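Local coordinates for hemolysin-related protein (Vibrio cholerae serotype O1, PDB 5V6C) that probably binds carbohydrate through this beta-prism lectin domain, which forms the C-terminal part of a larger hemolysin-related protein, at residues A[68-73]-A[80-85]. Residues are numbered along the deposited sequence; the frame is centred on the assembly and turned at random.
Sequences VEVTSG and YHIVAI
Glu-69 meets Ile-85 through its carbonyl O, which takes a CA-H...O contact from Ile-85 CA at 3.4 Å. The same oxygen receives a bond from a water that also joins Thr-71 OG1. Val-70 pairs with Ile-85 without direct backbone hydrogen bonds. The Val-70 and Ile-82 side chains cross at a slant. Val-70 CG1, anti to the backbone N (chi1 -177°), touches Ile-82 CG2 at 3.8 Å. Phe-134 of strand 131-137 packs on Val-70, Ile-82 and Ile-85. Thr-71 faces two residues, Val-83 and Ala-84, which makes a classic beta bulge. Thr-71 N donates to Ala-84 O at 2.8 Å. Val-83 N donates to Thr-71 O at 2.9 Å, in the carbonyl plane. Ala-84 N donates to the same Thr-71 O at 3.2 Å, and this donor is tilted from the plane. Thr-71 CG2 lies 3.8 Å from Val-83 CG2, on the face away from Val-70. Beyond the bulge, Ser-72 sits opposite Ile-82, its CB 3.3 Å from His-81 O. Gly-73 and His-81 exchange two backbone bonds, with Gly-73 N reaching His-81 O at 3.1 Å. The His-81 ring turns to Glu-132 and Gly-78 O for its polar partners. The two segments belong to the hairpin of strands 65-75 and 80-89, in one antiparallel sheet of the beta prism. Two donors on Thr-71 O let the extra residue enter strand 80-89 while both of the bulge's amides, Val-83 N and Ala-84 N, stay hydrogen-bonded.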
ATOM      1  N   VAL A  68      -1.145  -2.739  -9.641  1.00 12.87           N
ATOM      2  CA  VAL A  68      -1.294  -1.616  -8.730  1.00 11.68           C
ATOM      3  C   VAL A  68      -0.809  -0.346  -9.419  1.00 12.16           C
ATOM      4  O   VAL A  68       0.089  -0.371 -10.267  1.00 10.50           O
ATOM      5  CB  VAL A  68      -0.539  -1.845  -7.399  1.00 10.05           C
ATOM      6  CG1 VAL A  68      -1.195  -2.965  -6.597  1.00 13.82           C
ATOM      7  CG2 VAL A  68       0.924  -2.172  -7.646  1.00  9.54           C
ATOM      8  N   GLU A  69      -1.440   0.769  -9.059  1.00 11.61           N
ATOM      9  CA  GLU A  69      -1.044   2.097  -9.507  1.00 13.52           C
ATOM     10  C   GLU A  69      -0.858   2.942  -8.254  1.00 12.27           C
ATOM     11  O   GLU A  69      -1.835   3.254  -7.566  1.00 10.16           O
ATOM     12  CB  GLU A  69      -2.101   2.686 -10.439  1.00 12.82           C
ATOM     13  CG  GLU A  69      -1.763   4.030 -11.034  1.00 18.12           C
ATOM     14  CD  GLU A  69      -2.834   4.511 -11.998  1.00 12.35           C
ATOM     15  OE1 GLU A  69      -3.846   5.068 -11.534  1.00 17.26           O
ATOM     16  OE2 GLU A  69      -2.674   4.312 -13.217  1.00 26.93           O
ATOM     17  N   VAL A  70       0.389   3.279  -7.940  1.00  9.53           N
ATOM     18  CA  VAL A  70       0.745   3.913  -6.674  1.00  8.37           C
ATOM     19  C   VAL A  70       1.115   5.362  -6.950  1.00 11.01           C
ATOM     20  O   VAL A  70       2.055   5.639  -7.707  1.00 12.99           O
ATOM     21  CB  VAL A  70       1.900   3.179  -5.978  1.00  8.50           C
ATOM     22  CG1 VAL A  70       2.201   3.809  -4.621  1.00  6.94           C
ATOM     23  CG2 VAL A  70       1.586   1.688  -5.826  1.00 10.19           C
ATOM     24  N   THR A  71       0.392   6.284  -6.325  1.00 10.10           N
ATOM     25  CA  THR A  71       0.680   7.707  -6.433  1.00  9.53           C
ATOM     26  C   THR A  71       1.368   8.180  -5.161  1.00 12.73           C
ATOM     27  O   THR A  71       0.866   7.964  -4.053  1.00  9.32           O
ATOM     28  CB  THR A  71      -0.599   8.510  -6.676  1.00 10.87           C
ATOM     29  OG1 THR A  71      -1.222   8.060  -7.888  1.00  9.95           O
ATOM     30  CG2 THR A  71      -0.294  10.004  -6.791  1.00  9.25           C
ATOM     31  N   SER A  72       2.526   8.812  -5.329  1.00  9.04           N
ATOM     32  CA  SER A  72       3.282   9.374  -4.226  1.00 12.17           C
ATOM     33  C   SER A  72       3.798  10.743  -4.636  1.00 13.10           C
ATOM     34  O   SER A  72       3.948  11.041  -5.825  1.00 11.58           O
ATOM     35  CB  SER A  72       4.448   8.465  -3.830  1.00 13.71           C
ATOM     36  OG  SER A  72       5.372   8.342  -4.895  1.00 15.29           O
ATOM     37  N   GLY A  73       4.070  11.580  -3.639  1.00 12.93           N
ATOM     38  CA  GLY A  73       4.609  12.897  -3.916  1.00 13.46           C
ATOM     39  C   GLY A  73       4.675  13.745  -2.663  1.00 15.11           C
ATOM     40  O   GLY A  73       4.680  13.230  -1.543  1.00 12.60           O
ATOM     41  N   TYR A  80       7.070  13.776   2.027  1.00 16.00           N
ATOM     42  CA  TYR A  80       6.876  12.910   0.871  1.00 18.75           C
ATOM     43  C   TYR A  80       6.342  11.568   1.351  1.00 14.60           C
ATOM     44  O   TYR A  80       6.952  10.929   2.215  1.00 18.32           O
ATOM     45  CB  TYR A  80       8.188  12.732   0.108  1.00 18.17           C
ATOM     46  CG  TYR A  80       8.728  14.019  -0.462  1.00 24.34           C
ATOM     47  CD1 TYR A  80       8.234  14.532  -1.654  1.00 28.72           C
ATOM     48  CD2 TYR A  80       9.729  14.728   0.191  1.00 32.86           C
ATOM     49  CE1 TYR A  80       8.724  15.716  -2.185  1.00 31.17           C
ATOM     50  CE2 TYR A  80      10.227  15.914  -0.333  1.00 38.68           C
ATOM     51  CZ  TYR A  80       9.718  16.401  -1.521  1.00 36.53           C
ATOM     52  OH  TYR A  80      10.203  17.575  -2.049  1.00 47.45           O
ATOM     53  N   HIS A  81       5.194  11.154   0.812  1.00 14.47           N
ATOM     54  CA  HIS A  81       4.550   9.920   1.240  1.00 11.34           C
ATOM     55  C   HIS A  81       3.764   9.329   0.076  1.00 11.21           C
ATOM     56  O   HIS A  81       3.625   9.942  -0.986  1.00 12.16           O
ATOM     57  CB  HIS A  81       3.618  10.155   2.436  1.00 14.11           C
ATOM     58  CG  HIS A  81       4.169  11.107   3.453  1.00 12.97           C
ATOM     59  ND1 HIS A  81       4.901  10.692   4.543  1.00 12.27           N
ATOM     60  CD2 HIS A  81       4.108  12.457   3.533  1.00 13.54           C
ATOM     61  CE1 HIS A  81       5.263  11.744   5.255  1.00 12.99           C
ATOM     62  NE2 HIS A  81       4.795  12.828   4.662  1.00 13.35           N
ATOM     63  N   ILE A  82       3.260   8.116   0.289  1.00 10.82           N
ATOM     64  CA  ILE A  82       2.313   7.497  -0.634  1.00 10.82           C
ATOM     65  C   ILE A  82       0.926   8.026  -0.298  1.00  9.17           C
ATOM     66  O   ILE A  82       0.441   7.853   0.825  1.00  9.04           O
ATOM     67  CB  ILE A  82       2.361   5.963  -0.540  1.00  7.93           C
ATOM     68  CG1 ILE A  82       3.709   5.449  -1.055  1.00  9.27           C
ATOM     69  CG2 ILE A  82       1.206   5.335  -1.323  1.00  8.59           C
ATOM     70  CD1 ILE A  82       3.892   3.948  -0.984  1.00  7.87           C
ATOM     71  N   VAL A  83       0.280   8.671  -1.268  1.00  8.19           N
ATOM     72  CA  VAL A  83      -1.016   9.290  -1.018  1.00 10.13           C
ATOM     73  C   VAL A  83      -2.179   8.479  -1.585  1.00 11.35           C
ATOM     74  O   VAL A  83      -3.306   8.608  -1.082  1.00  7.62           O
ATOM     75  CB  VAL A  83      -1.052  10.736  -1.560  1.00  9.30           C
ATOM     76  CG1 VAL A  83      -0.032  11.590  -0.817  1.00  9.04           C
ATOM     77  CG2 VAL A  83      -0.796  10.776  -3.059  1.00  8.60           C
ATOM     78  N   ALA A  84      -1.940   7.625  -2.579  1.00  9.38           N
ATOM     79  CA  ALA A  84      -3.015   6.830  -3.152  1.00  9.84           C
ATOM     80  C   ALA A  84      -2.467   5.537  -3.738  1.00  9.79           C
ATOM     81  O   ALA A  84      -1.344   5.486  -4.249  1.00  9.59           O
ATOM     82  CB  ALA A  84      -3.769   7.608  -4.234  1.00 11.76           C
ATOM     83  N   ILE A  85      -3.285   4.493  -3.660  1.00  9.36           N
ATOM     84  CA  ILE A  85      -3.031   3.228  -4.331  1.00  7.88           C
ATOM     85  C   ILE A  85      -4.321   2.807  -5.012  1.00  9.29           C
ATOM     86  O   ILE A  85      -5.386   2.799  -4.384  1.00 10.85           O
ATOM     87  CB  ILE A  85      -2.562   2.129  -3.357  1.00 10.12           C
ATOM     88  CG1 ILE A  85      -1.313   2.570  -2.595  1.00 12.21           C
ATOM     89  CG2 ILE A  85      -2.264   0.845  -4.115  1.00 12.88           C
ATOM     90  CD1 ILE A  85      -1.071   1.773  -1.335  1.00 16.36           C
TER
HETATM   91  O   HOH W   1      -2.533   5.774  -7.451  1.00 11.71           O